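Local coordinates for protein angiotensin-converting enzyme (Anopheles gambiae, PDB 6S1Y) that probably cleaves peptides as a zinc metalloprotease of the angiotensin-converting enzyme family, using a bound zinc ion in a largely helical chain, at residues F297-M302 against I532-A537; F507-C512 against K525-C530; V387-S392 against V499-Q504; K304-F309 against D337-K342. All coordinates share one frame; numbering follows the deposited sequence.

Overall arrangement
The centre of contact 3 lies about 10 Å from the centre of the chain, fully buried beside the zinc site; the centres of contacts 1 and 4 lie about 24 and 21 Å from the chain's centre, and both are only partly buried. Contact 2 is also peripheral yet buried. Contacts 2 and 3 share helix 495-514 and touch where Phe507 CB meets Val390 CG2. Leu391, on the helix of contact 3, packs against Phe297 and Leu300 of contact 1. Chemistry follows place: a charged hydrogen bond near the metal in contact 3, a disulfide in contact 2, a glycosylated helix end in contact 1, and mainly van der Waals packing between segments in contact 4.

Contact 1: F297-M302 against I532-A537; sequences FTSLNM and IYQSTA. With NAG (2-acetamido-2-deoxy-beta-D-glucopyranose), chain C.
Ser299 and Leu300 meet the turn Ile532-Ser535 where a Schellman motif ends helix 286-299. Asn301, with positive phi, is its C-prime residue: Met302 N bonds to Phe297 O and Asn301 N to Thr298 O. Asparagine tolerates this left-handed backbone better than most residues. The facing segment makes a type II beta turn, with Gln534 at its third position, and then enters helix 536-547, whose N-cap is Ser535.

One hydrogen bond joins the segments, from Gln534 N to Ser299 OG at 3.1 Å with an N-H...O angle of 148°. The small hydroxyl, between the backbone N and the carbonyl carbon (chi1 88°), also bonds to Phe296 O, so it links the last turn of one helix to the turn before the other. Gln534 CA adds a CH...O contact to Ser299 O at 3.4 Å. Nearby, the Tyr533 hydroxyl bonds to Asp295.

Van der Waals packing involves Leu300, the Tyr533 ring and Thr536. Leu300 CD2 packs against the turn, 3.2 Å from Ile532 O and 3.6 Å from Ser535 O, while its other methyl packs on Leu391. Tyr533 lays its ring beside Ser299, with CD1 3.5 Å from OG. Thr536 CG2 touches Asn301 CB at 4.0 Å.

The glycan link is covalent: Asn301 ND2 is bonded to C1 of the sugar at 1.4 Å.

Contact 2: F507-C512 against K525-C530; sequences FHRAAC and KTLNNC
His508 faces Leu527 and Cys530 from helix 495-514, beside the disulfide that ties this helix to the loop following it. Its CA-CB bond points toward the loop, and CG lies anti to the backbone N (chi1 177°). CD2 passes 3.8 Å from Leu527 O, and CE1 lies 3.7 Å from Cys530 SG, the sulfur standing oblique to the ring. At the tip NE2 donates to Leu527 O over 3.1 Å, with an N-H...O angle of 159°. The carbonyl oxygen is in the ring plane and accepts the N-H on a lone pair in the carbonyl plane, so the bond helps fix the rotation of the imidazole. Histidine suits this buried place because its flat ring can pack while its edge serves a backbone carbonyl.

One helical turn on, Cys512 SG joins Cys530 SG at 2.0 Å, with a torsion of -81° about the S-S bond, near the relaxed value. Leu527 is the apolar partner: its CD2 rests 3.7 Å from Arg509 CB, over the aliphatic base of Arg509, whose guanidinium lies elsewhere. The loop is thereby held on helix 495-514 ahead of helix 536-547, with helix 381-395 touching His508 and helix 570-575 packing on Leu527.

Contact 3: V387-S392 against V499-Q504; sequences VGDVLS and VSYVIQ
Beside the zinc site, Asp389 of helix 381-395 meets Gln504 and Tyr501 of helix 495-514. The first helix also carries the zinc ligand Glu385, and Asp389 OD1 bonds to ND1 of His357, a zinc ligand from the HExxH helix 349-368. The two short helical segments cross at -49°, their axes 9.5 Å apart.

Asp389 OD2 accepts from Gln504 NE2 at 3.1 Å, with an N-H...O angle of 149°, through its anti lone pair. Carboxylate and amide planes are well turned against each other, and the acceptor is tilted out of the amide plane. Gln504 CG lies between its backbone N and carbonyl carbon (chi1 74°); NE2 also makes weak hydrogen bonds to Ser500 O and Ser500 OG. Tyr501 CE1 stands 3.5 Å from Asp389 OD2, and the same ring has Gln504 NE2 over one face, toward the rim. Val390 CG2 packs 4.0 Å from Gln504 CB, a compact branched side chain suited to helix packing.

Asp389 is thus a second-shell residue: one oxygen bonds to a zinc-binding histidine and probably helps orient it, while the other is held by a neutral amide; Lys428 packs nearby and may also stabilise the negative charge.

Contact 4: K304-F309 against D337-K342; sequences KLPQTF and DDVRIK
Asp337 meets Pro306 at the start of the second segment: its CB lies 3.7 Å from Pro306 CB, and its carbonyl oxygen sits 3.3 Å from Thr308 CB. Its carboxylate turns to Gln369. Asp338 follows, with OD1 3.5 Å from the methyl CG2 of Thr308, the two side chains crossing at about a right angle. The same carboxylate takes a side-on salt bridge from Arg340, NE to OD1 at 2.9 Å and NH2 to OD2 at 3.0 Å, both on syn lone pairs and close to the guanidinium plane.

Val339 opens strand 339-342, which pairs antiparallel with strand 329-332 in a small two-stranded sheet of this mostly helical enzyme; helix 307-312 packs against it. Val339 CG2 meets Pro306 CG at 4.0 Å, the rigid ring offering a compact apolar surface just ahead of the helix. Val339 O receives a CH...O contact from Phe309 CA at 3.3 Å. Arg340 passes near the Phe309 ring with its CA, while its guanidinium makes cation-pi contacts with Phe333 and Trp38. Phe309 CG lies anti to the backbone N (chi1 170°), and Ile341 reaches the ring edge, its CG1 in plane and 3.7 Å from Phe309 CE2; Leu305 CD1 sits over one face, toward the rim. Ile341 also touches Glu358 and Ile362 of helix 349-368.

Contact 1: F297-M302 against I532-A537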
loop_
_atom_site.group_PDB
_atom_site.type_symbol
_atom_site.label_atom_id
_atom_site.label_comp_id
_atom_site.label_asym_id
_atom_site.label_seq_id
_atom_site.Cartn_x
_atom_site.Cartn_y
_atom_site.Cartn_z
ATOM N N PHE A 297 7.533 -16.799 -8.246
ATOM C CA PHE A 297 6.185 -17.365 -8.236
ATOM C C PHE A 297 6.146 -18.741 -8.906
ATOM O O PHE A 297 5.455 -19.650 -8.430
ATOM C CB PHE A 297 5.208 -16.411 -8.929
ATOM C CG PHE A 297 4.697 -15.309 -8.045
ATOM C CD1 PHE A 297 3.768 -15.578 -7.045
ATOM C CD2 PHE A 297 5.124 -14.001 -8.218
ATOM C CE1 PHE A 297 3.288 -14.556 -6.212
ATOM C CE2 PHE A 297 4.637 -12.974 -7.393
ATOM C CZ PHE A 297 3.721 -13.259 -6.395
ATOM N N THR A 298 6.867 -18.914 -10.019
ATOM C CA THR A 298 6.886 -20.231 -10.665
ATOM C C THR A 298 7.573 -21.268 -9.776
ATOM O O THR A 298 7.109 -22.411 -9.678
ATOM C CB THR A 298 7.558 -20.163 -12.040
ATOM O OG1 THR A 298 8.907 -19.705 -11.911
ATOM C CG2 THR A 298 6.806 -19.202 -12.963
ATOM N N SER A 299 8.649 -20.876 -9.081
ATOM C CA SER A 299 9.271 -21.768 -8.111
ATOM C C SER A 299 8.290 -22.258 -7.058
ATOM O O SER A 299 8.568 -23.256 -6.382
ATOM C CB SER A 299 10.432 -21.058 -7.412
ATOM O OG SER A 299 9.963 -20.341 -6.265
ATOM N N LEU A 300 7.165 -21.563 -6.867
ATOM C CA LEU A 300 6.162 -21.980 -5.893
ATOM C C LEU A 300 5.019 -22.772 -6.529
ATOM O O LEU A 300 3.959 -22.926 -5.904
ATOM C CB LEU A 300 5.585 -20.767 -5.154
ATOM C CG LEU A 300 6.545 -19.877 -4.357
ATOM C CD1 LEU A 300 5.857 -18.601 -3.881
ATOM C CD2 LEU A 300 7.122 -20.626 -3.171
ATOM N N ASN A 301 5.209 -23.268 -7.758
ATOM C CA ASN A 301 4.143 -23.950 -8.492
ATOM C C ASN A 301 2.916 -23.058 -8.639
ATOM O O ASN A 301 1.777 -23.510 -8.521
ATOM C CB ASN A 301 3.752 -25.269 -7.833
ATOM C CG ASN A 301 3.003 -26.200 -8.788
ATOM O OD1 ASN A 301 3.375 -26.335 -9.945
ATOM N ND2 ASN A 301 1.936 -26.831 -8.293
ATOM N N MET A 302 3.150 -21.783 -8.906
ATOM C CA MET A 302 2.101 -20.798 -9.115
ATOM C C MET A 302 2.191 -20.310 -10.552
ATOM O O MET A 302 3.162 -20.577 -11.250
ATOM C CB MET A 302 2.223 -19.644 -8.095
ATOM C CG MET A 302 2.023 -20.113 -6.628
ATOM S SD MET A 302 2.074 -18.827 -5.319
ATOM C CE MET A 302 0.482 -18.055 -5.564
ATOM N N ILE A 532 11.197 -19.012 1.427
ATOM C CA ILE A 532 10.274 -20.010 0.900
ATOM C C ILE A 532 10.467 -20.219 -0.598
ATOM O O ILE A 532 9.628 -20.843 -1.260
ATOM C CB ILE A 532 8.807 -19.644 1.181
ATOM C CG1 ILE A 532 8.375 -18.430 0.350
ATOM C CG2 ILE A 532 8.594 -19.404 2.650
ATOM C CD1 ILE A 532 6.886 -18.158 0.461
ATOM N N TYR A 533 11.544 -19.674 -1.151
ATOM C CA TYR A 533 11.890 -19.928 -2.547
ATOM C C TYR A 533 11.993 -21.429 -2.824
ATOM O O TYR A 533 12.726 -22.149 -2.137
ATOM C CB TYR A 533 13.221 -19.226 -2.862
ATOM C CG TYR A 533 13.688 -19.287 -4.303
ATOM C CD1 TYR A 533 12.909 -18.778 -5.335
ATOM C CD2 TYR A 533 14.932 -19.828 -4.629
ATOM C CE1 TYR A 533 13.353 -18.827 -6.675
ATOM C CE2 TYR A 533 15.388 -19.879 -5.952
ATOM C CZ TYR A 533 14.598 -19.377 -6.968
ATOM O OH TYR A 533 15.066 -19.430 -8.267
ATOM N N GLN A 534 11.253 -21.887 -3.844
ATOM C CA GLN A 534 11.236 -23.272 -4.330
ATOM C C GLN A 534 10.484 -24.211 -3.406
ATOM O O GLN A 534 10.723 -25.413 -3.431
ATOM C CB GLN A 534 12.651 -23.836 -4.554
ATOM C CG GLN A 534 13.458 -23.013 -5.533
ATOM C CD GLN A 534 14.892 -23.469 -5.671
ATOM O OE1 GLN A 534 15.582 -23.738 -4.681
ATOM N NE2 GLN A 534 15.362 -23.531 -6.911
ATOM N N SER A 535 9.578 -23.700 -2.582
ATOM C CA SER A 535 8.787 -24.555 -1.702
ATOM C C SER A 535 7.389 -24.701 -2.288
ATOM O O SER A 535 6.473 -23.954 -1.948
ATOM C CB SER A 535 8.712 -24.010 -0.283
ATOM O OG SER A 535 7.742 -24.749 0.457
ATOM N N THR A 536 7.228 -25.698 -3.170
ATOM C CA THR A 536 5.911 -26.004 -3.715
ATOM C C THR A 536 4.918 -26.366 -2.612
ATOM O O THR A 536 3.708 -26.168 -2.776
ATOM C CB THR A 536 6.014 -27.133 -4.751
ATOM O OG1 THR A 536 6.499 -28.336 -4.147
ATOM C CG2 THR A 536 6.958 -26.749 -5.879
ATOM N N ALA A 537 5.394 -26.878 -1.473
ATOM C CA ALA A 537 4.477 -27.148 -0.366
ATOM C C ALA A 537 3.833 -25.856 0.128
ATOM O O ALA A 537 2.638 -25.819 0.448
ATOM C CB ALA A 537 5.219 -27.855 0.763
HETATM C C1 NAG C . 1.132 -27.766 -9.051
HETATM C C2 NAG C . 1.230 -29.130 -8.356
HETATM C C3 NAG C . 0.340 -30.157 -9.055
HETATM C C4 NAG C . -1.089 -29.642 -9.205
HETATM C C5 NAG C . -1.071 -28.263 -9.872
HETATM C C6 NAG C . -2.431 -27.609 -9.930
HETATM C C7 NAG C . 3.304 -29.746 -7.185
HETATM C C8 NAG C . 4.720 -30.202 -7.340
HETATM N N2 NAG C . 2.611 -29.589 -8.319
HETATM O O3 NAG C . 0.338 -31.343 -8.272
HETATM O O4 NAG C . -1.861 -30.565 -9.978
HETATM O O5 NAG C . -0.228 -27.366 -9.129
HETATM O O6 NAG C . -2.359 -26.324 -10.532
HETATM O O7 NAG C . 2.806 -29.536 -6.083
#

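Contact 2: F507-C512 against K525-C530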
loop_
_atom_site.group_PDB
_atom_site.type_symbol
_atom_site.label_atom_id
_atom_site.label_comp_id
_atom_site.label_asym_id
_atom_site.label_seq_id
_atom_site.Cartn_x
_atom_site.Cartn_y
_atom_site.Cartn_z
ATOM N N PHE A 507 0.872 -14.837 7.295
ATOM C CA PHE A 507 1.047 -15.625 6.075
ATOM C C PHE A 507 2.488 -16.118 5.955
ATOM O O PHE A 507 2.737 -17.294 5.659
ATOM C CB PHE A 507 0.675 -14.781 4.850
ATOM C CG PHE A 507 -0.786 -14.373 4.777
ATOM C CD1 PHE A 507 -1.752 -15.008 5.530
ATOM C CD2 PHE A 507 -1.184 -13.377 3.906
ATOM C CE1 PHE A 507 -3.084 -14.647 5.419
ATOM C CE2 PHE A 507 -2.515 -13.005 3.792
ATOM C CZ PHE A 507 -3.466 -13.636 4.550
ATOM N N HIS A 508 3.458 -15.221 6.171
ATOM C CA HIS A 508 4.867 -15.600 6.091
ATOM C C HIS A 508 5.200 -16.717 7.071
ATOM O O HIS A 508 5.937 -17.650 6.734
ATOM C CB HIS A 508 5.733 -14.370 6.365
ATOM C CG HIS A 508 7.212 -14.625 6.376
ATOM N ND1 HIS A 508 7.914 -14.980 5.249
ATOM C CD2 HIS A 508 8.129 -14.511 7.365
ATOM C CE1 HIS A 508 9.196 -15.086 5.539
ATOM N NE2 HIS A 508 9.353 -14.814 6.819
ATOM N N ARG A 509 4.693 -16.624 8.299
ATOM C CA ARG A 509 4.977 -17.646 9.297
ATOM C C ARG A 509 4.429 -18.996 8.855
ATOM O O ARG A 509 5.109 -20.021 8.981
ATOM C CB ARG A 509 4.374 -17.243 10.639
ATOM C CG ARG A 509 4.480 -18.317 11.736
ATOM C CD ARG A 509 4.138 -17.777 13.112
ATOM N NE ARG A 509 2.746 -17.375 13.214
ATOM C CZ ARG A 509 2.210 -16.799 14.283
ATOM N NH1 ARG A 509 2.962 -16.554 15.356
ATOM N NH2 ARG A 509 0.926 -16.464 14.278
ATOM N N ALA A 510 3.200 -19.012 8.336
ATOM C CA ALA A 510 2.603 -20.255 7.874
ATOM C C ALA A 510 3.364 -20.826 6.688
ATOM O O ALA A 510 3.572 -22.040 6.601
ATOM C CB ALA A 510 1.137 -20.016 7.512
ATOM N N ALA A 511 3.810 -19.974 5.771
ATOM C CA ALA A 511 4.501 -20.496 4.598
ATOM C C ALA A 511 5.883 -21.023 4.952
ATOM O O ALA A 511 6.336 -22.020 4.373
ATOM C CB ALA A 511 4.603 -19.416 3.516
ATOM N N CYS A 512 6.585 -20.347 5.869
ATOM C CA CYS A 512 7.876 -20.845 6.322
ATOM C C CYS A 512 7.716 -22.176 7.045
ATOM O O CYS A 512 8.512 -23.095 6.849
ATOM C CB CYS A 512 8.550 -19.810 7.224
ATOM S SG CYS A 512 8.854 -18.220 6.394
ATOM N N LYS A 525 16.134 -21.427 12.621
ATOM C CA LYS A 525 14.946 -21.432 11.772
ATOM C C LYS A 525 13.944 -20.373 12.237
ATOM O O LYS A 525 12.805 -20.649 12.603
ATOM C CB LYS A 525 14.322 -22.827 11.746
ATOM C CG LYS A 525 15.182 -23.849 11.010
ATOM C CD LYS A 525 14.543 -25.236 11.001
ATOM C CE LYS A 525 14.783 -25.945 9.668
ATOM N NZ LYS A 525 16.223 -26.155 9.356
ATOM N N THR A 526 14.377 -19.115 12.179
ATOM C CA THR A 526 13.566 -17.995 12.626
ATOM C C THR A 526 12.740 -17.431 11.477
ATOM O O THR A 526 12.994 -17.682 10.293
ATOM C CB THR A 526 14.442 -16.875 13.193
ATOM O OG1 THR A 526 15.251 -16.328 12.135
ATOM C CG2 THR A 526 15.333 -17.392 14.330
ATOM N N LEU A 527 11.760 -16.613 11.842
ATOM C CA LEU A 527 11.027 -15.869 10.832
ATOM C C LEU A 527 11.934 -14.917 10.071
ATOM O O LEU A 527 11.628 -14.579 8.931
ATOM C CB LEU A 527 9.893 -15.089 11.480
ATOM C CG LEU A 527 8.837 -15.961 12.142
ATOM C CD1 LEU A 527 7.886 -15.115 12.976
ATOM C CD2 LEU A 527 8.062 -16.753 11.083
ATOM N N ASN A 528 13.056 -14.503 10.668
ATOM C CA ASN A 528 13.913 -13.494 10.067
ATOM C C ASN A 528 14.875 -14.045 9.027
ATOM O O ASN A 528 15.414 -13.260 8.236
ATOM C CB ASN A 528 14.724 -12.781 11.159
ATOM C CG ASN A 528 13.844 -12.191 12.221
ATOM O OD1 ASN A 528 13.404 -12.888 13.138
ATOM N ND2 ASN A 528 13.535 -10.910 12.085
ATOM N N ASN A 529 15.109 -15.359 9.000
ATOM C CA ASN A 529 16.022 -15.949 8.023
ATOM C C ASN A 529 15.345 -16.986 7.128
ATOM O O ASN A 529 16.042 -17.742 6.443
ATOM C CB ASN A 529 17.244 -16.565 8.726
ATOM C CG ASN A 529 16.889 -17.723 9.656
ATOM O OD1 ASN A 529 15.758 -18.218 9.660
ATOM N ND2 ASN A 529 17.864 -18.159 10.456
ATOM N N CYS A 530 14.012 -17.029 7.101
ATOM C CA CYS A 530 13.285 -18.000 6.291
ATOM C C CYS A 530 13.192 -17.562 4.837
ATOM O O CYS A 530 12.840 -16.417 4.551
ATOM C CB CYS A 530 11.868 -18.193 6.828
ATOM S SG CYS A 530 10.644 -18.468 5.457
#

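Contact 3: V387-S392 against V499-Q504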
loop_
_atom_site.group_PDB
_atom_site.type_symbol
_atom_site.label_atom_id
_atom_site.label_comp_id
_atom_site.label_asym_id
_atom_site.label_seq_id
_atom_site.Cartn_x
_atom_site.Cartn_y
_atom_site.Cartn_z
ATOM N N VAL A 387 0.023 -10.123 -0.570
ATOM C CA VAL A 387 0.544 -11.286 -1.292
ATOM C C VAL A 387 2.003 -11.072 -1.698
ATOM O O VAL A 387 2.871 -11.900 -1.409
ATOM C CB VAL A 387 -0.319 -11.601 -2.529
ATOM C CG1 VAL A 387 0.360 -12.692 -3.342
ATOM C CG2 VAL A 387 -1.724 -11.997 -2.116
ATOM N N GLY A 388 2.273 -10.002 -2.455
ATOM C CA GLY A 388 3.628 -9.761 -2.899
ATOM C C GLY A 388 4.577 -9.470 -1.751
ATOM O O GLY A 388 5.764 -9.814 -1.811
ATOM N N ASP A 389 4.077 -8.821 -0.691
ATOM C CA ASP A 389 4.938 -8.508 0.448
ATOM C C ASP A 389 5.419 -9.778 1.146
ATOM O O ASP A 389 6.545 -9.815 1.654
ATOM C CB ASP A 389 4.208 -7.580 1.416
ATOM C CG ASP A 389 4.130 -6.134 0.906
ATOM O OD1 ASP A 389 4.641 -5.836 -0.214
ATOM O OD2 ASP A 389 3.538 -5.301 1.642
ATOM N N VAL A 390 4.611 -10.840 1.149
ATOM C CA VAL A 390 5.076 -12.115 1.705
ATOM C C VAL A 390 6.299 -12.603 0.944
ATOM O O VAL A 390 7.303 -13.003 1.540
ATOM C CB VAL A 390 3.947 -13.160 1.690
ATOM C CG1 VAL A 390 4.508 -14.550 1.957
ATOM C CG2 VAL A 390 2.877 -12.795 2.736
ATOM N N LEU A 391 6.253 -12.548 -0.390
ATOM C CA LEU A 391 7.449 -12.893 -1.149
ATOM C C LEU A 391 8.599 -11.966 -0.781
ATOM O O LEU A 391 9.736 -12.417 -0.611
ATOM C CB LEU A 391 7.198 -12.837 -2.660
ATOM C CG LEU A 391 6.160 -13.770 -3.288
ATOM C CD1 LEU A 391 6.533 -14.116 -4.737
ATOM C CD2 LEU A 391 5.974 -15.005 -2.473
ATOM N N SER A 392 8.326 -10.657 -0.678
ATOM C CA SER A 392 9.401 -9.715 -0.383
ATOM C C SER A 392 10.064 -10.024 0.951
ATOM O O SER A 392 11.268 -9.777 1.110
ATOM C CB SER A 392 8.875 -8.278 -0.371
ATOM O OG SER A 392 8.588 -7.847 -1.682
ATOM N N VAL A 499 -3.660 -3.483 7.355
ATOM C CA VAL A 499 -4.030 -4.884 7.522
ATOM C C VAL A 499 -2.977 -5.784 6.895
ATOM O O VAL A 499 -2.523 -6.761 7.506
ATOM C CB VAL A 499 -5.428 -5.128 6.927
ATOM C CG1 VAL A 499 -5.815 -6.582 7.010
ATOM C CG2 VAL A 499 -6.443 -4.312 7.676
ATOM N N SER A 500 -2.553 -5.457 5.672
ATOM C CA SER A 500 -1.494 -6.219 5.018
ATOM C C SER A 500 -0.250 -6.344 5.886
ATOM O O SER A 500 0.358 -7.412 5.973
ATOM C CB SER A 500 -1.112 -5.553 3.701
ATOM O OG SER A 500 0.065 -6.159 3.204
ATOM N N TYR A 501 0.197 -5.237 6.475
ATOM C CA TYR A 501 1.455 -5.265 7.215
ATOM C C TYR A 501 1.345 -6.096 8.489
ATOM O O TYR A 501 2.358 -6.631 8.949
ATOM C CB TYR A 501 1.932 -3.838 7.496
ATOM C CG TYR A 501 2.848 -3.332 6.401
ATOM C CD1 TYR A 501 2.386 -3.178 5.100
ATOM C CD2 TYR A 501 4.184 -3.045 6.656
ATOM C CE1 TYR A 501 3.216 -2.743 4.079
ATOM C CE2 TYR A 501 5.034 -2.599 5.623
ATOM C CZ TYR A 501 4.537 -2.469 4.344
ATOM O OH TYR A 501 5.348 -2.038 3.334
ATOM N N VAL A 502 0.143 -6.280 9.026
ATOM C CA VAL A 502 -0.055 -7.247 10.101
ATOM C C VAL A 502 -0.136 -8.679 9.553
ATOM O O VAL A 502 0.646 -9.557 9.936
ATOM C CB VAL A 502 -1.321 -6.908 10.905
ATOM C CG1 VAL A 502 -1.526 -7.964 12.008
ATOM C CG2 VAL A 502 -1.257 -5.504 11.476
ATOM N N ILE A 503 -1.108 -8.945 8.671
ATOM C CA ILE A 503 -1.379 -10.342 8.317
ATOM C C ILE A 503 -0.271 -10.929 7.469
ATOM O O ILE A 503 -0.072 -12.149 7.468
ATOM C CB ILE A 503 -2.728 -10.525 7.580
ATOM C CG1 ILE A 503 -2.686 -9.911 6.185
ATOM C CG2 ILE A 503 -3.840 -9.933 8.397
ATOM C CD1 ILE A 503 -4.017 -9.971 5.480
ATOM N N GLN A 504 0.466 -10.102 6.726
ATOM C CA GLN A 504 1.522 -10.685 5.912
ATOM C C GLN A 504 2.516 -11.460 6.771
ATOM O O GLN A 504 3.165 -12.398 6.276
ATOM C CB GLN A 504 2.242 -9.627 5.079
ATOM C CG GLN A 504 3.187 -8.700 5.838
ATOM C CD GLN A 504 3.782 -7.613 4.913
ATOM O OE1 GLN A 504 4.983 -7.536 4.732
ATOM N NE2 GLN A 504 2.921 -6.788 4.338
#

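Contact 4: K304-F309 against D337-K342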
loop_
_atom_site.group_PDB
_atom_site.type_symbol
_atom_site.label_atom_id
_atom_site.label_comp_id
_atom_site.label_asym_id
_atom_site.label_seq_id
_atom_site.Cartn_x
_atom_site.Cartn_y
_atom_site.Cartn_z
ATOM N N LYS A 304 2.695 -18.836 -14.065
ATOM C CA LYS A 304 3.632 -18.019 -14.820
ATOM C C LYS A 304 2.901 -16.858 -15.485
ATOM O O LYS A 304 1.732 -16.966 -15.853
ATOM C CB LYS A 304 4.324 -18.875 -15.892
ATOM C CG LYS A 304 5.424 -18.172 -16.677
ATOM C CD LYS A 304 5.534 -18.717 -18.103
ATOM C CE LYS A 304 6.967 -19.111 -18.457
ATOM N NZ LYS A 304 7.988 -18.097 -18.046
ATOM N N LEU A 305 3.603 -15.740 -15.655
ATOM C CA LEU A 305 2.953 -14.564 -16.239
ATOM C C LEU A 305 2.581 -14.854 -17.691
ATOM O O LEU A 305 3.432 -15.302 -18.457
ATOM C CB LEU A 305 3.870 -13.334 -16.169
ATOM C CG LEU A 305 4.124 -12.745 -14.776
ATOM C CD1 LEU A 305 5.181 -11.662 -14.825
ATOM C CD2 LEU A 305 2.838 -12.183 -14.182
ATOM N N PRO A 306 1.347 -14.584 -18.111
ATOM C CA PRO A 306 0.991 -14.754 -19.529
ATOM C C PRO A 306 1.684 -13.735 -20.410
ATOM O O PRO A 306 2.153 -12.682 -19.961
ATOM C CB PRO A 306 -0.527 -14.541 -19.546
ATOM C CG PRO A 306 -0.782 -13.590 -18.343
ATOM C CD PRO A 306 0.239 -14.012 -17.308
ATOM N N GLN A 307 1.718 -14.060 -21.708
ATOM C CA GLN A 307 2.374 -13.183 -22.677
ATOM C C GLN A 307 1.657 -11.843 -22.789
ATOM O O GLN A 307 2.294 -10.815 -23.026
ATOM C CB GLN A 307 2.450 -13.883 -24.049
ATOM C CG GLN A 307 3.173 -13.085 -25.115
ATOM C CD GLN A 307 4.648 -12.945 -24.818
ATOM O OE1 GLN A 307 5.279 -13.868 -24.276
ATOM N NE2 GLN A 307 5.212 -11.780 -25.145
ATOM N N THR A 308 0.330 -11.835 -22.663
ATOM C CA THR A 308 -0.399 -10.564 -22.640
ATOM C C THR A 308 0.219 -9.591 -21.624
ATOM O O THR A 308 0.360 -8.388 -21.896
ATOM C CB THR A 308 -1.872 -10.816 -22.315
ATOM O OG1 THR A 308 -2.452 -11.634 -23.339
ATOM C CG2 THR A 308 -2.645 -9.518 -22.247
ATOM N N PHE A 309 0.639 -10.102 -20.466
ATOM C CA PHE A 309 1.261 -9.242 -19.468
ATOM C C PHE A 309 2.486 -8.526 -20.030
ATOM O O PHE A 309 2.660 -7.317 -19.815
ATOM C CB PHE A 309 1.664 -10.043 -18.230
ATOM C CG PHE A 309 2.507 -9.261 -17.286
ATOM C CD1 PHE A 309 3.883 -9.194 -17.460
ATOM C CD2 PHE A 309 1.925 -8.543 -16.252
ATOM C CE1 PHE A 309 4.666 -8.438 -16.602
ATOM C CE2 PHE A 309 2.705 -7.792 -15.384
ATOM C CZ PHE A 309 4.072 -7.733 -15.558
ATOM N N ASP A 337 -6.285 -13.863 -18.629
ATOM C CA ASP A 337 -4.861 -13.601 -18.792
ATOM C C ASP A 337 -4.555 -12.184 -19.236
ATOM O O ASP A 337 -3.405 -11.885 -19.568
ATOM C CB ASP A 337 -4.227 -14.600 -19.774
ATOM C CG ASP A 337 -4.182 -16.010 -19.203
ATOM O OD1 ASP A 337 -4.694 -16.187 -18.072
ATOM O OD2 ASP A 337 -3.634 -16.925 -19.866
ATOM N N ASP A 338 -5.530 -11.277 -19.246
ATOM C CA ASP A 338 -5.207 -9.879 -19.540
ATOM C C ASP A 338 -4.998 -9.192 -18.193
ATOM O O ASP A 338 -5.958 -8.769 -17.524
ATOM C CB ASP A 338 -6.270 -9.201 -20.385
ATOM C CG ASP A 338 -5.854 -7.791 -20.813
ATOM O OD1 ASP A 338 -4.721 -7.361 -20.473
ATOM O OD2 ASP A 338 -6.676 -7.107 -21.477
ATOM N N VAL A 339 -3.731 -9.111 -17.796
ATOM C CA VAL A 339 -3.310 -8.551 -16.521
ATOM C C VAL A 339 -2.069 -7.718 -16.789
ATOM O O VAL A 339 -1.207 -8.117 -17.586
ATOM C CB VAL A 339 -3.040 -9.658 -15.474
ATOM C CG1 VAL A 339 -4.347 -10.371 -15.104
ATOM C CG2 VAL A 339 -2.011 -10.657 -15.982
ATOM N N ARG A 340 -1.979 -6.552 -16.142
ATOM C CA ARG A 340 -0.926 -5.620 -16.508
ATOM C C ARG A 340 -0.438 -4.822 -15.307
ATOM O O ARG A 340 -1.201 -4.486 -14.399
ATOM C CB ARG A 340 -1.389 -4.631 -17.589
ATOM C CG ARG A 340 -2.184 -5.252 -18.704
ATOM C CD ARG A 340 -2.557 -4.229 -19.765
ATOM N NE ARG A 340 -3.742 -4.654 -20.508
ATOM C CZ ARG A 340 -4.353 -3.920 -21.429
ATOM N NH1 ARG A 340 -3.886 -2.724 -21.737
ATOM N NH2 ARG A 340 -5.438 -4.387 -22.031
ATOM N N ILE A 341 0.844 -4.477 -15.357
ATOM C CA ILE A 341 1.465 -3.585 -14.396
ATOM C C ILE A 341 1.884 -2.325 -15.125
ATOM O O ILE A 341 2.402 -2.385 -16.249
ATOM C CB ILE A 341 2.668 -4.261 -13.697
ATOM C CG1 ILE A 341 2.148 -5.277 -12.679
ATOM C CG2 ILE A 341 3.589 -3.216 -13.068
ATOM C CD1 ILE A 341 3.229 -6.152 -12.020
ATOM N N LYS A 342 1.670 -1.187 -14.480
ATOM C CA LYS A 342 2.176 0.098 -14.939
ATOM C C LYS A 342 3.083 0.605 -13.823
ATOM O O LYS A 342 2.608 0.951 -12.733
ATOM C CB LYS A 342 1.032 1.065 -15.241
ATOM C CG LYS A 342 1.482 2.447 -15.669
ATOM C CD LYS A 342 0.340 3.217 -16.358
ATOM C CE LYS A 342 -0.921 3.295 -15.495
ATOM N NZ LYS A 342 -0.788 4.254 -14.370
#